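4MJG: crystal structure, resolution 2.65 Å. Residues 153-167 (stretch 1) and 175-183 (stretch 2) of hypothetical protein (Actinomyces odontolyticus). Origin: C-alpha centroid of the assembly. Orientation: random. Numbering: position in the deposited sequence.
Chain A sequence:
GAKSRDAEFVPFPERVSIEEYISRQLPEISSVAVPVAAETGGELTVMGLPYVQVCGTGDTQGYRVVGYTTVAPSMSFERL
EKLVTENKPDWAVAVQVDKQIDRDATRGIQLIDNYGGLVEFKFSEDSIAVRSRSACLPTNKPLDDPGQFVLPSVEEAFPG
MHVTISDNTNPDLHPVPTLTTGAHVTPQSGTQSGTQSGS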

# COMPACT_ATOMS: atom_id res chain seq x y z
N SER A 153 -12.95 4.28 -3.54
CA SER A 153 -13.23 4.81 -2.21
C SER A 153 -12.57 3.90 -1.18
O SER A 153 -12.29 2.73 -1.46
CB SER A 153 -14.74 4.85 -1.96
OG SER A 153 -15.30 3.55 -2.08
N VAL A 154 -12.35 4.42 0.01
CA VAL A 154 -11.78 3.62 1.08
C VAL A 154 -12.71 2.46 1.47
O VAL A 154 -12.26 1.46 2.03
CB VAL A 154 -11.44 4.50 2.31
CG1 VAL A 154 -12.71 4.91 3.04
CG2 VAL A 154 -10.48 3.77 3.23
N GLU A 155 -14.00 2.60 1.17
CA GLU A 155 -14.95 1.50 1.33
C GLU A 155 -14.52 0.32 0.47
O GLU A 155 -14.44 -0.82 0.95
CB GLU A 155 -16.37 1.92 0.91
CG GLU A 155 -16.89 3.24 1.49
CD GLU A 155 -16.88 3.27 3.01
OE1 GLU A 155 -17.17 2.23 3.65
OE2 GLU A 155 -16.61 4.35 3.57
N GLU A 156 -14.25 0.61 -0.80
CA GLU A 156 -13.92 -0.42 -1.80
C GLU A 156 -12.51 -0.98 -1.61
O GLU A 156 -12.28 -2.16 -1.86
CB GLU A 156 -14.05 0.16 -3.21
CG GLU A 156 -15.47 0.55 -3.58
CD GLU A 156 -15.54 1.56 -4.71
OE1 GLU A 156 -14.53 1.76 -5.41
OE2 GLU A 156 -16.62 2.15 -4.90
N ALA A 157 -11.58 -0.13 -1.20
CA ALA A 157 -10.19 -0.55 -0.99
C ALA A 157 -10.03 -1.50 0.19
O ALA A 157 -9.14 -2.35 0.19
CB ALA A 157 -9.30 0.67 -0.81
N PHE A 158 -10.89 -1.37 1.19
CA PHE A 158 -10.82 -2.18 2.41
C PHE A 158 -12.19 -2.81 2.70
O PHE A 158 -12.88 -2.40 3.64
CB PHE A 158 -10.38 -1.30 3.59
CG PHE A 158 -9.02 -0.68 3.42
CD1 PHE A 158 -8.88 0.52 2.74
CD2 PHE A 158 -7.89 -1.28 3.94
CE1 PHE A 158 -7.63 1.11 2.58
CE2 PHE A 158 -6.64 -0.70 3.79
CZ PHE A 158 -6.51 0.49 3.10
N PRO A 159 -12.59 -3.81 1.89
CA PRO A 159 -13.95 -4.37 1.88
C PRO A 159 -14.53 -4.72 3.26
O PRO A 159 -15.67 -4.37 3.55
CB PRO A 159 -13.80 -5.64 1.04
CG PRO A 159 -12.66 -5.36 0.14
CD PRO A 159 -11.72 -4.49 0.91
N GLY A 160 -13.75 -5.39 4.10
CA GLY A 160 -14.23 -5.84 5.41
C GLY A 160 -14.30 -4.77 6.48
O GLY A 160 -14.70 -5.04 7.61
N MSE A 161 -13.91 -3.55 6.13
CA MSE A 161 -13.74 -2.47 7.10
C MSE A 161 -14.71 -1.36 6.82
O MSE A 161 -15.24 -1.25 5.72
CB MSE A 161 -12.32 -1.94 6.95
CG MSE A 161 -11.29 -3.07 6.92
SE MSE A 161 -10.25 -3.00 8.57
CE MSE A 161 -8.72 -1.99 7.88
N HIS A 162 -14.93 -0.51 7.83
CA HIS A 162 -15.75 0.70 7.67
C HIS A 162 -15.08 1.92 8.29
O HIS A 162 -14.27 1.80 9.22
CB HIS A 162 -17.17 0.50 8.23
CG HIS A 162 -17.27 0.64 9.72
ND1 HIS A 162 -16.61 -0.20 10.59
CD2 HIS A 162 -17.98 1.50 10.48
CE1 HIS A 162 -16.90 0.16 11.83
NE2 HIS A 162 -17.73 1.19 11.79
N VAL A 163 -15.43 3.10 7.77
CA VAL A 163 -14.79 4.35 8.16
C VAL A 163 -15.37 4.90 9.45
O VAL A 163 -16.58 5.08 9.56
CB VAL A 163 -14.95 5.43 7.07
CG1 VAL A 163 -14.30 6.73 7.51
CG2 VAL A 163 -14.36 4.97 5.76
N THR A 164 -14.50 5.20 10.40
CA THR A 164 -14.85 5.96 11.59
C THR A 164 -13.89 7.14 11.68
O THR A 164 -12.98 7.27 10.86
CB THR A 164 -14.75 5.08 12.86
OG1 THR A 164 -13.51 4.36 12.86
CG2 THR A 164 -15.89 4.10 12.92
N ILE A 165 -14.09 8.01 12.67
CA ILE A 165 -13.21 9.16 12.87
C ILE A 165 -12.78 9.27 14.33
O ILE A 165 -13.62 9.26 15.22
CB ILE A 165 -13.85 10.48 12.39
CG1 ILE A 165 -15.30 10.60 12.84
CG2 ILE A 165 -13.82 10.56 10.87
CD1 ILE A 165 -16.00 11.83 12.31
N SER A 166 -11.47 9.36 14.56
CA SER A 166 -10.91 9.44 15.90
C SER A 166 -10.21 10.78 16.08
O SER A 166 -9.81 11.41 15.10
CB SER A 166 -9.90 8.31 16.13
OG SER A 166 -10.49 7.03 15.94
N ASP A 167 -10.06 11.21 17.33
CA ASP A 167 -9.29 12.41 17.64
C ASP A 167 -7.84 12.21 17.24
O ASP A 167 -7.33 11.09 17.28
CB ASP A 167 -9.36 12.73 19.13
CG ASP A 167 -10.68 13.36 19.53
OD1 ASP A 167 -11.05 14.39 18.93
OD2 ASP A 167 -11.33 12.83 20.46
N PRO A 175 -9.56 16.08 13.55
CA PRO A 175 -9.49 14.66 13.85
C PRO A 175 -9.18 13.90 12.57
O PRO A 175 -9.29 14.46 11.47
CB PRO A 175 -10.89 14.32 14.35
CG PRO A 175 -11.76 15.36 13.76
CD PRO A 175 -10.92 16.60 13.75
N VAL A 176 -8.81 12.64 12.71
CA VAL A 176 -8.32 11.87 11.58
C VAL A 176 -9.30 10.76 11.26
O VAL A 176 -10.04 10.30 12.13
CB VAL A 176 -6.92 11.28 11.86
CG1 VAL A 176 -5.93 12.40 12.19
CG2 VAL A 176 -6.95 10.24 12.98
N PRO A 177 -9.31 10.32 9.99
CA PRO A 177 -10.14 9.20 9.61
C PRO A 177 -9.50 7.86 9.96
O PRO A 177 -8.31 7.67 9.71
CB PRO A 177 -10.27 9.36 8.10
CG PRO A 177 -9.02 10.05 7.69
CD PRO A 177 -8.62 10.92 8.84
N THR A 178 -10.30 6.95 10.51
CA THR A 178 -9.80 5.65 10.93
C THR A 178 -10.62 4.53 10.30
O THR A 178 -11.77 4.72 9.92
CB THR A 178 -9.87 5.50 12.46
OG1 THR A 178 -11.23 5.64 12.90
CG2 THR A 178 -9.02 6.56 13.15
N LEU A 179 -10.01 3.35 10.22
CA LEU A 179 -10.67 2.16 9.70
C LEU A 179 -10.79 1.12 10.80
O LEU A 179 -9.80 0.80 11.47
CB LEU A 179 -9.88 1.58 8.54
CG LEU A 179 -9.68 2.49 7.33
CD1 LEU A 179 -8.75 1.84 6.32
CD2 LEU A 179 -11.01 2.83 6.69
N THR A 180 -11.99 0.59 10.99
CA THR A 180 -12.22 -0.48 11.96
C THR A 180 -13.05 -1.59 11.33
O THR A 180 -13.91 -1.34 10.48
CB THR A 180 -12.90 0.05 13.25
OG1 THR A 180 -13.84 1.07 12.91
CG2 THR A 180 -11.86 0.62 14.20
N THR A 181 -12.79 -2.82 11.77
CA THR A 181 -13.37 -4.02 11.17
C THR A 181 -14.89 -4.07 11.32
O THR A 181 -15.44 -3.58 12.30
CB THR A 181 -12.75 -5.30 11.78
OG1 THR A 181 -12.94 -5.29 13.20
CG2 THR A 181 -11.26 -5.39 11.46
N GLY A 182 -15.56 -4.67 10.33
CA GLY A 182 -17.02 -4.75 10.30
C GLY A 182 -17.62 -3.68 9.42
O GLY A 182 -17.06 -2.59 9.29
N ALA A 183 -18.78 -3.99 8.82
CA ALA A 183 -19.53 -3.05 7.98
C ALA A 183 -18.71 -2.57 6.78
O ALA A 183 -19.26 -2.02 5.83
CB ALA A 183 -20.04 -1.87 8.79

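Strands 161-166 and 176-181 pair antiparallel, and backbone hydrogen bonds satisfy alternate residues in both directions. His-162 N donates to Thr-180 O (3.0 Å) and Thr-180 N to His-162 O (3.1 Å); Thr-164 N reaches Thr-178 O (2.8 Å) and Thr-178 N returns to Thr-164 O (2.7 Å); Ser-166 N and Val-176 O (3.0 Å) and Val-176 N and Ser-166 O (2.9 Å) complete the ladder. Pro-177, which has no amide hydrogen, occupies a non-hydrogen-bonded position opposite Ile-165 and so costs the ladder no donor. At the opposite end of the ladder, beyond the His-162/Thr-180 pair, Gly-182 N donates to Gly-160 O (2.9 Å); the positive phi of Gly-182 would jam a CB against the preceding carbonyl.

The face bearing His-162, Thr-164, Ser-166, Thr-178 and Thr-180 is largely polar. Thr-164 OG1 and Thr-178 OG1 share a short hydrogen bond (2.6 Å), and weak ones link Thr-164 OG1 to Thr-180 OG1 (3.3 Å) and Ser-166 OG to Thr-178 OG1 (3.4 Å). His-162 ND1 donates to Thr-180 O (2.9 Å), which thus accepts from both backbone and ring.

On the other face, buried Leu-179 lays CD1 over the Phe-158 ring, 3.8 Å from its centroid, while its CD2 meets Val-154 CG2 at 3.6 Å. Met-161, a selenomethionine, brings CE to 3.8 Å from Leu-179 CB.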